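Local coordinates for surface-associated protein CshB (Streptococcus gordonii, PDB 6YZG), which probably acts as a cell-wall-anchored adhesin, its non-repetitive domain 2, with a ligand-binding fold, likely taking part in binding fibronectin, at residues 4-7 with 8-11; 43-46 with 47-50; 212-215 with 216-219; 250-253 with 254-258; 272-275 with 276-280. One frame throughout, in Å; residues are numbered along the deposited sequence.

All five contacts are local and follow one another along the chain, so none nests within or crosses another. Interaction 1 closes the turn that leads into strand 10-11 at the edge of an antiparallel sheet. Interaction 2 closes the loop from strand 33-41 into helix 49-55, and interaction 3 folds the loop between helix 198-201 and strand 224-229; their centres are about 18 Å apart. Interaction 4 rounds the turn after strand 245-252, about 43 Å from interaction 1 between centres and across the chain's centre from it. Interaction 5 starts helix 276-279, its centre about 48 Å from the centre of the chain. Residues of all five also meet the second subunit.

Interaction 1. Residues 4-7 with 8-11; sequences FSDS and ASWK
Phe4 and Trp10 are joined by both polar and apolar contacts. The indole NE1 donates to Phe4 O at 2.8 Å along a nearly straight line (173°), and the carbonyl oxygen lies in the plane of the indole, at its edge. Next to this bond the two rings make an apolar contact, Phe4 CD1 reaching Trp10 CZ2 at 3.6 Å. In Trp10 a chi1 of -64°, with CG beside the backbone N, turns the indole back along the preceding residues, where NE1 faces the carbonyl of Phe4. The turn is a short piece of 3-10 helix: Ser9 N donates to Asp6 O at 3.1 Å and Trp10 N to Ser7 O at 3.2 Å, each bond spanning three residues, before the chain enters strand 10-11. That strand lies antiparallel to strand 24-30, where Phe25 meets both Phe4 and Trp10 edge-to-face. The remaining bond is between side chains. Ser9 OG donates to Asp6 OD2 at 2.7 Å, arriving on the anti side of the carboxylate and somewhat out of its plane. Phe4 also packs on Met258 of the second subunit.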
loop_
_atom_site.group_PDB
_atom_site.type_symbol
_atom_site.label_atom_id
_atom_site.label_comp_id
_atom_site.label_asym_id
_atom_site.label_seq_id
_atom_site.Cartn_x
_atom_site.Cartn_y
_atom_site.Cartn_z
ATOM N N PHE A 4 14.149 -19.186 6.331
ATOM C CA PHE A 4 15.439 -18.578 6.603
ATOM C C PHE A 4 15.660 -18.323 8.076
ATOM O O PHE A 4 16.823 -17.970 8.466
ATOM C CB PHE A 4 15.549 -17.301 5.787
ATOM C CG PHE A 4 15.607 -17.506 4.294
ATOM C CD1 PHE A 4 16.628 -18.307 3.739
ATOM C CD2 PHE A 4 14.676 -16.930 3.430
ATOM C CE1 PHE A 4 16.716 -18.487 2.353
ATOM C CE2 PHE A 4 14.758 -17.179 2.069
ATOM C CZ PHE A 4 15.781 -17.910 1.541
ATOM N N SER A 5 14.659 -18.515 8.917
ATOM C CA SER A 5 14.802 -18.256 10.377
ATOM C C SER A 5 15.458 -19.453 11.062
ATOM O O SER A 5 15.777 -19.303 12.275
ATOM C CB SER A 5 13.466 -17.940 11.037
ATOM O OG SER A 5 12.715 -19.143 11.259
ATOM N N ASP A 6 15.545 -20.621 10.415
ATOM C CA ASP A 6 16.125 -21.832 11.061
ATOM C C ASP A 6 17.637 -21.635 11.199
ATOM O O ASP A 6 18.380 -21.701 10.219
ATOM C CB ASP A 6 15.760 -23.059 10.245
ATOM C CG ASP A 6 16.246 -24.343 10.882
ATOM O OD1 ASP A 6 15.543 -24.828 11.732
ATOM O OD2 ASP A 6 17.306 -24.876 10.459
ATOM N N SER A 7 18.132 -21.261 12.385
ATOM C CA SER A 7 19.538 -20.861 12.549
ATOM C C SER A 7 20.489 -21.996 12.171
ATOM O O SER A 7 21.536 -21.718 11.631
ATOM C CB SER A 7 19.769 -20.393 13.992
ATOM O OG SER A 7 19.397 -21.431 14.872
ATOM N N ALA A 8 20.136 -23.247 12.403
ATOM C CA ALA A 8 21.029 -24.386 12.116
ATOM C C ALA A 8 21.180 -24.642 10.605
ATOM O O ALA A 8 22.094 -25.362 10.182
ATOM C CB ALA A 8 20.521 -25.616 12.815
ATOM N N SER A 9 20.360 -23.991 9.763
ATOM C CA SER A 9 20.455 -24.138 8.291
ATOM C C SER A 9 21.610 -23.269 7.750
ATOM O O SER A 9 22.031 -23.510 6.607
ATOM C CB SER A 9 19.204 -23.739 7.593
ATOM O OG SER A 9 18.111 -24.583 7.926
ATOM N N TRP A 10 22.107 -22.310 8.502
ATOM C CA TRP A 10 23.144 -21.369 8.091
ATOM C C TRP A 10 24.523 -21.793 8.559
ATOM O O TRP A 10 24.649 -22.242 9.735
ATOM C CB TRP A 10 22.852 -19.969 8.602
ATOM C CG TRP A 10 21.596 -19.371 8.035
ATOM C CD1 TRP A 10 20.367 -19.295 8.624
ATOM C CD2 TRP A 10 21.492 -18.679 6.790
ATOM N NE1 TRP A 10 19.496 -18.626 7.790
ATOM C CE2 TRP A 10 20.144 -18.226 6.672
ATOM C CE3 TRP A 10 22.378 -18.423 5.764
ATOM C CZ2 TRP A 10 19.699 -17.556 5.512
ATOM C CZ3 TRP A 10 21.954 -17.765 4.633
ATOM C CH2 TRP A 10 20.630 -17.325 4.510
ATOM N N LYS A 11 25.490 -21.614 7.711
ATOM C CA LYS A 11 26.932 -21.754 8.091
ATOM C C LYS A 11 27.714 -20.578 7.570
ATOM O O LYS A 11 27.380 -19.998 6.516
ATOM C CB LYS A 11 27.581 -23.026 7.555
ATOM C CG LYS A 11 26.926 -24.277 8.025
ATOM C CD LYS A 11 27.335 -24.575 9.477
ATOM C CE LYS A 11 26.843 -25.940 9.929
ATOM N NZ LYS A 11 25.349 -25.955 9.927
#

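Interaction 2. Residues 43-46 with 47-50; sequences KPFN and STEI
Phe45 meets Thr48 and Ile50 with its side chain and Thr48 again with its carbonyl. Its CB points away from residues 47-50, but with CG anti to the backbone N (chi1 -170°) the ring swings back beside them. CD1 lies 3.8 Å from Thr48 OG1, which sits over one face toward the rim; CE1 lies 3.9 Å from the same oxygen; and CZ reaches Ile50 CG2 at 3.7 Å, that side chain crossing at about a right angle. Phe45 O takes two bonds, from Thr48 N at 3.0 Å and from Thr48 OG1 at 2.8 Å, the hydroxyl in the carbonyl plane and the amide well above it. One residue earlier the pattern repeats: Pro44 O accepts from Ser47 N and, at 2.7 Å, from Ser47 OG. These successive three-residue spans wind a 3-10 turn up to Thr48, the N-cap of helix 49-55, whose OG1 also bonds Tyr51 N. Around this turn the Phe45 ring packs on Tyr51 and Arg54 of helix 49-55 and on Ile155 of strand 153-158, and it meets Tyr210 of its own chain and Tyr249 of the second subunit, each edge-to-face.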
loop_
_atom_site.group_PDB
_atom_site.type_symbol
_atom_site.label_atom_id
_atom_site.label_comp_id
_atom_site.label_asym_id
_atom_site.label_seq_id
_atom_site.Cartn_x
_atom_site.Cartn_y
_atom_site.Cartn_z
ATOM N N LYS A 43 26.184 -7.242 -3.564
ATOM C CA LYS A 43 26.360 -5.985 -4.295
ATOM C C LYS A 43 25.036 -5.554 -4.865
ATOM O O LYS A 43 24.149 -6.366 -5.200
ATOM C CB LYS A 43 27.387 -6.094 -5.414
ATOM C CG LYS A 43 28.828 -6.311 -4.974
ATOM C CD LYS A 43 29.824 -5.946 -6.150
ATOM C CE LYS A 43 31.267 -5.754 -5.733
ATOM N NZ LYS A 43 31.433 -4.807 -4.596
ATOM N N PRO A 44 24.828 -4.217 -4.970
ATOM C CA PRO A 44 23.572 -3.699 -5.507
ATOM C C PRO A 44 23.502 -3.661 -7.045
ATOM O O PRO A 44 24.439 -3.971 -7.741
ATOM C CB PRO A 44 23.536 -2.287 -4.941
ATOM C CG PRO A 44 25.006 -1.889 -4.962
ATOM C CD PRO A 44 25.720 -3.142 -4.464
ATOM N N PHE A 45 22.299 -3.419 -7.531
ATOM C CA PHE A 45 21.988 -3.599 -8.970
ATOM C C PHE A 45 22.855 -2.654 -9.837
ATOM O O PHE A 45 23.181 -3.024 -10.973
ATOM C CB PHE A 45 20.515 -3.374 -9.233
ATOM C CG PHE A 45 20.021 -3.742 -10.601
ATOM C CD1 PHE A 45 19.976 -5.062 -11.022
ATOM C CD2 PHE A 45 19.645 -2.743 -11.469
ATOM C CE1 PHE A 45 19.482 -5.334 -12.285
ATOM C CE2 PHE A 45 19.178 -3.027 -12.753
ATOM C CZ PHE A 45 19.098 -4.337 -13.133
ATOM N N ASN A 46 23.220 -1.500 -9.341
ATOM C CA ASN A 46 24.064 -0.506 -10.086
ATOM C C ASN A 46 25.485 -1.035 -10.271
ATOM O O ASN A 46 26.257 -0.371 -10.986
ATOM C CB ASN A 46 24.033 0.837 -9.372
ATOM C CG ASN A 46 24.440 0.800 -7.920
ATOM O OD1 ASN A 46 23.837 0.066 -7.159
ATOM N ND2 ASN A 46 25.393 1.612 -7.449
ATOM N N SER A 47 25.835 -2.181 -9.729
ATOM C CA SER A 47 27.126 -2.859 -9.963
ATOM C C SER A 47 27.053 -3.926 -11.031
ATOM O O SER A 47 28.126 -4.552 -11.290
ATOM C CB SER A 47 27.683 -3.483 -8.706
ATOM O OG SER A 47 26.975 -4.642 -8.314
ATOM N N THR A 48 25.877 -4.211 -11.558
ATOM C CA THR A 48 25.737 -5.366 -12.482
ATOM C C THR A 48 25.993 -5.016 -13.950
ATOM O O THR A 48 25.833 -3.908 -14.327
ATOM C CB THR A 48 24.339 -5.999 -12.385
ATOM O OG1 THR A 48 23.354 -5.070 -12.840
ATOM C CG2 THR A 48 23.991 -6.434 -10.981
ATOM N N GLU A 49 26.338 -6.029 -14.731
ATOM C CA GLU A 49 26.506 -5.862 -16.198
ATOM C C GLU A 49 25.146 -5.533 -16.825
ATOM O O GLU A 49 25.125 -4.867 -17.783
ATOM C CB GLU A 49 27.092 -7.120 -16.835
ATOM C CG GLU A 49 28.492 -7.390 -16.371
ATOM C CD GLU A 49 29.629 -6.714 -17.104
ATOM O OE1 GLU A 49 29.414 -6.189 -18.183
ATOM O OE2 GLU A 49 30.762 -6.791 -16.589
ATOM N N ILE A 50 24.057 -6.031 -16.239
ATOM C CA ILE A 50 22.701 -5.681 -16.705
ATOM C C ILE A 50 22.560 -4.146 -16.702
ATOM O O ILE A 50 22.146 -3.530 -17.671
ATOM C CB ILE A 50 21.605 -6.366 -15.877
ATOM C CG1 ILE A 50 21.697 -7.905 -15.904
ATOM C CG2 ILE A 50 20.266 -5.839 -16.317
ATOM C CD1 ILE A 50 21.131 -8.491 -14.651
#

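Interaction 3. Residues 212-215 with 216-219; sequences SPDT and VTGG
Asp214 extends its carboxylate opposite its own amide nitrogen (chi1 175°), with OD1 nearly eclipsing CA (chi2 4°), which sets both oxygens inside the bend formed by Val216, Thr217 and Gly219. The bond from Val216 N to Asp214 OD1, at 3.1 Å, makes an Asx turn, and Thr217 N adds a second bond to the same oxygen at 3.0 Å, this one almost straight; both amides come from the same face of the carboxylate. Gly218 N donates to the backbone Asp214 O at 2.9 Å through a bent bond, closing the turn over four residues. Gly218 carries a positive phi (72°), which brings the next amide round to the acid, and Gly219 N reaches Asp214 OD2 at 3.2 Å from above the carboxylate plane. With the hydroxyl of Thr217, four donors grip the two oxygens of one buried acid, an arrangement that would be expected to stabilise its charged form. Just upstream, Ser212 OG accepts from Asp214 N at 3.1 Å in an ST turn, holding the backbone of the acid in place. The loop borders the second subunit, where Thr215 OG1 bonds Asn289 O of that subunit. Thr217 OG1, besides its bond with Leu220 N, donates to Asp214 OD2 on the syn side at a short 2.5 Å.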
loop_
_atom_site.group_PDB
_atom_site.type_symbol
_atom_site.label_atom_id
_atom_site.label_comp_id
_atom_site.label_asym_id
_atom_site.label_seq_id
_atom_site.Cartn_x
_atom_site.Cartn_y
_atom_site.Cartn_z
ATOM N N SER A 212 11.951 -1.932 -15.357
ATOM C CA SER A 212 11.966 -2.943 -16.436
ATOM C C SER A 212 11.919 -2.275 -17.797
ATOM O O SER A 212 11.103 -1.383 -18.046
ATOM C CB SER A 212 10.814 -3.891 -16.299
ATOM O OG SER A 212 10.949 -4.917 -17.285
ATOM N N PRO A 213 12.701 -2.744 -18.748
ATOM C CA PRO A 213 12.527 -2.344 -20.159
ATOM C C PRO A 213 11.186 -2.794 -20.720
ATOM O O PRO A 213 10.673 -2.210 -21.650
ATOM C CB PRO A 213 13.640 -3.153 -20.858
ATOM C CG PRO A 213 14.670 -3.379 -19.859
ATOM C CD PRO A 213 13.914 -3.544 -18.560
ATOM N N ASP A 214 10.594 -3.833 -20.129
ATOM C CA ASP A 214 9.336 -4.480 -20.568
ATOM C C ASP A 214 8.217 -3.926 -19.711
ATOM O O ASP A 214 7.907 -4.447 -18.641
ATOM C CB ASP A 214 9.482 -5.996 -20.474
ATOM C CG ASP A 214 8.222 -6.727 -20.790
ATOM O OD1 ASP A 214 7.193 -6.101 -21.175
ATOM O OD2 ASP A 214 8.219 -7.935 -20.492
ATOM N N THR A 215 7.577 -2.858 -20.207
ATOM C CA THR A 215 6.475 -2.205 -19.442
ATOM C C THR A 215 5.183 -3.012 -19.450
ATOM O O THR A 215 4.276 -2.721 -18.630
ATOM C CB THR A 215 6.181 -0.789 -19.964
ATOM O OG1 THR A 215 5.520 -0.874 -21.227
ATOM C CG2 THR A 215 7.433 0.012 -20.054
ATOM N N VAL A 216 5.096 -4.094 -20.233
ATOM C CA VAL A 216 3.863 -4.884 -20.348
ATOM C C VAL A 216 3.842 -6.009 -19.336
ATOM O O VAL A 216 2.877 -6.190 -18.630
ATOM C CB VAL A 216 3.664 -5.417 -21.771
ATOM C CG1 VAL A 216 2.457 -6.338 -21.881
ATOM C CG2 VAL A 216 3.616 -4.254 -22.726
ATOM N N THR A 217 4.939 -6.802 -19.299
ATOM C CA THR A 217 4.982 -7.967 -18.400
ATOM C C THR A 217 6.069 -7.827 -17.327
ATOM O O THR A 217 6.080 -8.666 -16.402
ATOM C CB THR A 217 5.174 -9.308 -19.123
ATOM O OG1 THR A 217 6.570 -9.539 -19.415
ATOM C CG2 THR A 217 4.279 -9.416 -20.333
ATOM N N GLY A 218 6.967 -6.854 -17.433
ATOM C CA GLY A 218 7.992 -6.690 -16.384
ATOM C C GLY A 218 9.042 -7.766 -16.414
ATOM O O GLY A 218 9.760 -7.947 -15.394
ATOM N N GLY A 219 9.199 -8.481 -17.523
ATOM C CA GLY A 219 10.320 -9.372 -17.725
ATOM C C GLY A 219 9.980 -10.844 -17.814
ATOM O O GLY A 219 10.905 -11.676 -17.833
#

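Interaction 4. Residues 250-253 with 254-258; sequences VASS and GQQAM
Val250 and Gln256 point their CB atoms toward each other across the bend that follows strand 245-252, and their side chains cross obliquely. Both methyls of the valine meet the base of the glutamine: Val250 CG1 lies 3.7 Å from Gln256 CG, while Val250 CG2 lies 3.8 Å from Gln256 CB. Gln256 is bent at its second torsion (chi2 -54°), which folds the chain back beside the strand instead of letting it run straight outward; its CG then also comes to 4.0 Å from Ser252 CB. The amide end finishes near the hydroxyl of Ser252, but the model leaves uncertain which of its two atoms faces that oxygen. Ser252, two residues along from Val250 on the same side of the strand, also points into the bend. There its OG, set anti to the backbone N (chi1 -179°), accepts from Gly254 N at 3.0 Å through a rather bent bond (137°), in the manner of an ST turn. The turn links strand 245-252 to the stretch leading into strand 258-263, and it is buried largely by the second subunit. Residues 250-252 pair antiparallel with a strand of that subunit, so the sheet continues across the interface; Val250 packs on Trp121 of the second subunit, and Ala257 N bonds Asp144 OD1 of the same subunit. The turn's own contacts are thus one bent bond to a hydroxyl and a few methyl-methylene contacts, while strand pairing and the Ala257 bond run to the partner chain, consistent with a turn shaped together with that subunit.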
loop_
_atom_site.group_PDB
_atom_site.type_symbol
_atom_site.label_atom_id
_atom_site.label_comp_id
_atom_site.label_asym_id
_atom_site.label_seq_id
_atom_site.Cartn_x
_atom_site.Cartn_y
_atom_site.Cartn_z
ATOM N N VAL A 250 -11.350 13.179 6.511
ATOM C CA VAL A 250 -10.052 12.683 6.009
ATOM C C VAL A 250 -8.936 13.539 6.565
ATOM O O VAL A 250 -9.003 14.752 6.558
ATOM C CB VAL A 250 -9.990 12.711 4.485
ATOM C CG1 VAL A 250 -8.578 12.568 3.947
ATOM C CG2 VAL A 250 -10.969 11.727 3.869
ATOM N N ALA A 251 -7.844 12.896 6.932
ATOM C CA ALA A 251 -6.559 13.630 7.094
ATOM C C ALA A 251 -5.502 12.726 6.502
ATOM O O ALA A 251 -5.401 11.557 6.889
ATOM C CB ALA A 251 -6.330 14.039 8.501
ATOM N N SER A 252 -4.719 13.228 5.565
ATOM C CA SER A 252 -3.789 12.367 4.815
ATOM C C SER A 252 -2.685 13.217 4.215
ATOM O O SER A 252 -2.967 14.296 3.630
ATOM C CB SER A 252 -4.565 11.646 3.744
ATOM O OG SER A 252 -3.696 10.796 3.009
ATOM N N SER A 253 -1.464 12.681 4.196
ATOM C CA SER A 253 -0.381 13.307 3.376
ATOM C C SER A 253 -0.640 13.114 1.910
ATOM O O SER A 253 -0.100 13.940 1.130
ATOM C CB SER A 253 0.987 12.834 3.736
ATOM O OG SER A 253 1.089 11.462 3.513
ATOM N N GLY A 254 -1.445 12.123 1.559
ATOM C CA GLY A 254 -1.895 11.820 0.202
ATOM C C GLY A 254 -3.320 12.344 0.023
ATOM O O GLY A 254 -3.589 13.455 0.439
ATOM N N GLN A 255 -4.102 11.466 -0.576
ATOM C CA GLN A 255 -5.544 11.700 -0.795
ATOM C C GLN A 255 -6.330 10.459 -0.452
ATOM O O GLN A 255 -5.914 9.318 -0.729
ATOM C CB GLN A 255 -5.861 12.064 -2.242
ATOM C CG GLN A 255 -5.400 13.448 -2.616
ATOM C CD GLN A 255 -5.867 13.817 -3.997
ATOM O OE1 GLN A 255 -5.049 14.275 -4.794
ATOM N NE2 GLN A 255 -7.160 13.711 -4.236
ATOM N N GLN A 256 -7.509 10.659 0.119
ATOM C CA GLN A 256 -8.459 9.564 0.317
ATOM C C GLN A 256 -9.683 9.902 -0.506
ATOM O O GLN A 256 -9.754 10.985 -1.053
ATOM C CB GLN A 256 -8.804 9.377 1.798
ATOM C CG GLN A 256 -7.607 9.267 2.713
ATOM C CD GLN A 256 -6.629 8.194 2.297
ATOM O OE1 GLN A 256 -6.964 6.996 2.061
ATOM N NE2 GLN A 256 -5.369 8.573 2.200
ATOM N N ALA A 257 -10.668 9.047 -0.547
ATOM C CA ALA A 257 -11.834 9.319 -1.400
ATOM C C ALA A 257 -13.092 8.700 -0.829
ATOM O O ALA A 257 -13.051 7.565 -0.400
ATOM C CB ALA A 257 -11.531 8.719 -2.764
ATOM N N MET A 258 -14.198 9.416 -0.825
ATOM C CA MET A 258 -15.471 8.880 -0.313
ATOM C C MET A 258 -16.184 8.104 -1.405
ATOM O O MET A 258 -16.387 8.625 -2.507
ATOM C CB MET A 258 -16.367 10.015 0.149
ATOM C CG MET A 258 -17.558 9.554 0.938
ATOM S SD MET A 258 -18.768 10.864 1.197
ATOM C CE MET A 258 -19.557 10.818 -0.396
#

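Interaction 5. Residues 272-275 with 276-280; sequences ESYG and EAFHT
Gly275 and His279 are joined by a backbone bond: His279 N donates to Gly275 O at 2.9 Å, in the carbonyl plane and close to straight (164°). The same oxygen lies over one face of the imidazole, 3.4 Å from His279 CG, so a single carbonyl meets both the amide and the ring of the histidine. On another side of the turn Tyr274 and Phe278 come together. Phe278 CB rests 3.5 Å from Tyr274 O, and Phe278 CD2 lies 4.0 Å from Tyr274 CB. The two rings meet at an oblique angle with their centroids 5.9 Å apart, and Tyr274 CD2 sits over one face of the phenylalanine ring. CG of Phe278 is anti to its backbone N (chi1 -176°), which carries the ring back along the helix toward the tyrosine. Gly275 is the N-cap of the short helix 276-279, and its carbonyl makes the first four-residue bond of that helix; its positive phi (101°) gives the chain the sharp bend that starts it. One step out, Ser273 OG accepts from Gly275 N at 2.9 Å, an ST turn that fixes the approach to the cap. At the far end Thr280 OG1 donates to Glu276 O at 2.7 Å while Thr280 N bonds the same oxygen from the opposite face of its plane. His279 NE2 is hydrogen-bonded to Gly242 O, which holds the ring from its outer end. Tyr274 packs on Thr161 of the second subunit, and Phe278 and His279 on Asn159 of that subunit.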
loop_
_atom_site.group_PDB
_atom_site.type_symbol
_atom_site.label_atom_id
_atom_site.label_comp_id
_atom_site.label_asym_id
_atom_site.label_seq_id
_atom_site.Cartn_x
_atom_site.Cartn_y
_atom_site.Cartn_z
ATOM N N GLU A 272 -40.882 4.648 7.525
ATOM C CA GLU A 272 -40.875 6.039 7.010
ATOM C C GLU A 272 -39.623 6.733 7.568
ATOM O O GLU A 272 -38.995 7.510 6.859
ATOM C CB GLU A 272 -42.166 6.753 7.413
ATOM C CG GLU A 272 -42.207 8.201 6.954
ATOM C CD GLU A 272 -43.605 8.785 6.900
ATOM O OE1 GLU A 272 -43.724 9.993 6.607
ATOM O OE2 GLU A 272 -44.564 8.031 7.166
ATOM N N SER A 273 -39.324 6.487 8.835
ATOM C CA SER A 273 -38.247 7.202 9.567
ATOM C C SER A 273 -37.868 6.371 10.778
ATOM O O SER A 273 -38.733 5.649 11.311
ATOM C CB SER A 273 -38.718 8.567 9.995
ATOM O OG SER A 273 -37.718 9.263 10.748
ATOM N N TYR A 274 -36.640 6.542 11.274
ATOM C CA TYR A 274 -36.220 6.012 12.593
ATOM C C TYR A 274 -36.596 6.982 13.730
ATOM O O TYR A 274 -36.486 6.583 14.922
ATOM C CB TYR A 274 -34.725 5.718 12.504
ATOM C CG TYR A 274 -34.426 4.312 12.076
ATOM C CD1 TYR A 274 -34.939 3.767 10.904
ATOM C CD2 TYR A 274 -33.649 3.514 12.904
ATOM C CE1 TYR A 274 -34.633 2.460 10.534
ATOM C CE2 TYR A 274 -33.420 2.191 12.595
ATOM C CZ TYR A 274 -33.825 1.696 11.377
ATOM O OH TYR A 274 -33.477 0.377 11.204
ATOM N N GLY A 275 -37.053 8.188 13.384
ATOM C CA GLY A 275 -37.586 9.195 14.332
ATOM C C GLY A 275 -36.583 10.298 14.662
ATOM O O GLY A 275 -35.349 10.005 14.784
ATOM N N GLU A 276 -37.092 11.522 14.864
ATOM C CA GLU A 276 -36.326 12.697 15.376
ATOM C C GLU A 276 -35.682 12.359 16.731
ATOM O O GLU A 276 -34.513 12.787 16.958
ATOM C CB GLU A 276 -37.242 13.927 15.431
ATOM C CG GLU A 276 -36.833 15.002 16.442
ATOM C CD GLU A 276 -35.950 16.138 15.943
ATOM O OE1 GLU A 276 -35.662 17.056 16.751
ATOM O OE2 GLU A 276 -35.546 16.113 14.761
ATOM N N ALA A 277 -36.374 11.621 17.611
ATOM C CA ALA A 277 -35.869 11.227 18.947
ATOM C C ALA A 277 -34.531 10.475 18.805
ATOM O O ALA A 277 -33.537 10.811 19.507
ATOM C CB ALA A 277 -36.921 10.377 19.637
ATOM N N PHE A 278 -34.487 9.489 17.914
ATOM C CA PHE A 278 -33.258 8.713 17.598
ATOM C C PHE A 278 -32.220 9.626 16.920
ATOM O O PHE A 278 -31.031 9.650 17.294
ATOM C CB PHE A 278 -33.625 7.531 16.688
ATOM C CG PHE A 278 -32.461 6.627 16.385
ATOM C CD1 PHE A 278 -32.002 5.721 17.327
ATOM C CD2 PHE A 278 -31.837 6.670 15.155
ATOM C CE1 PHE A 278 -30.927 4.890 17.052
ATOM C CE2 PHE A 278 -30.749 5.851 14.890
ATOM C CZ PHE A 278 -30.288 4.977 15.833
ATOM N N HIS A 279 -32.639 10.335 15.875
ATOM C CA HIS A 279 -31.701 11.122 15.039
ATOM C C HIS A 279 -30.984 12.211 15.833
ATOM O O HIS A 279 -29.849 12.571 15.402
ATOM C CB HIS A 279 -32.395 11.775 13.859
ATOM C CG HIS A 279 -32.731 10.814 12.779
ATOM N ND1 HIS A 279 -33.799 11.028 11.918
ATOM C CD2 HIS A 279 -32.111 9.680 12.380
ATOM C CE1 HIS A 279 -33.840 10.043 11.026
ATOM N NE2 HIS A 279 -32.783 9.210 11.277
ATOM N N THR A 280 -31.602 12.776 16.884
ATOM C CA THR A 280 -31.027 13.954 17.601
ATOM C C THR A 280 -30.158 13.555 18.805
ATOM O O THR A 280 -29.647 14.467 19.450
ATOM C CB THR A 280 -32.111 14.940 18.047
ATOM O OG1 THR A 280 -33.092 14.184 18.746
ATOM C CG2 THR A 280 -32.742 15.648 16.878
#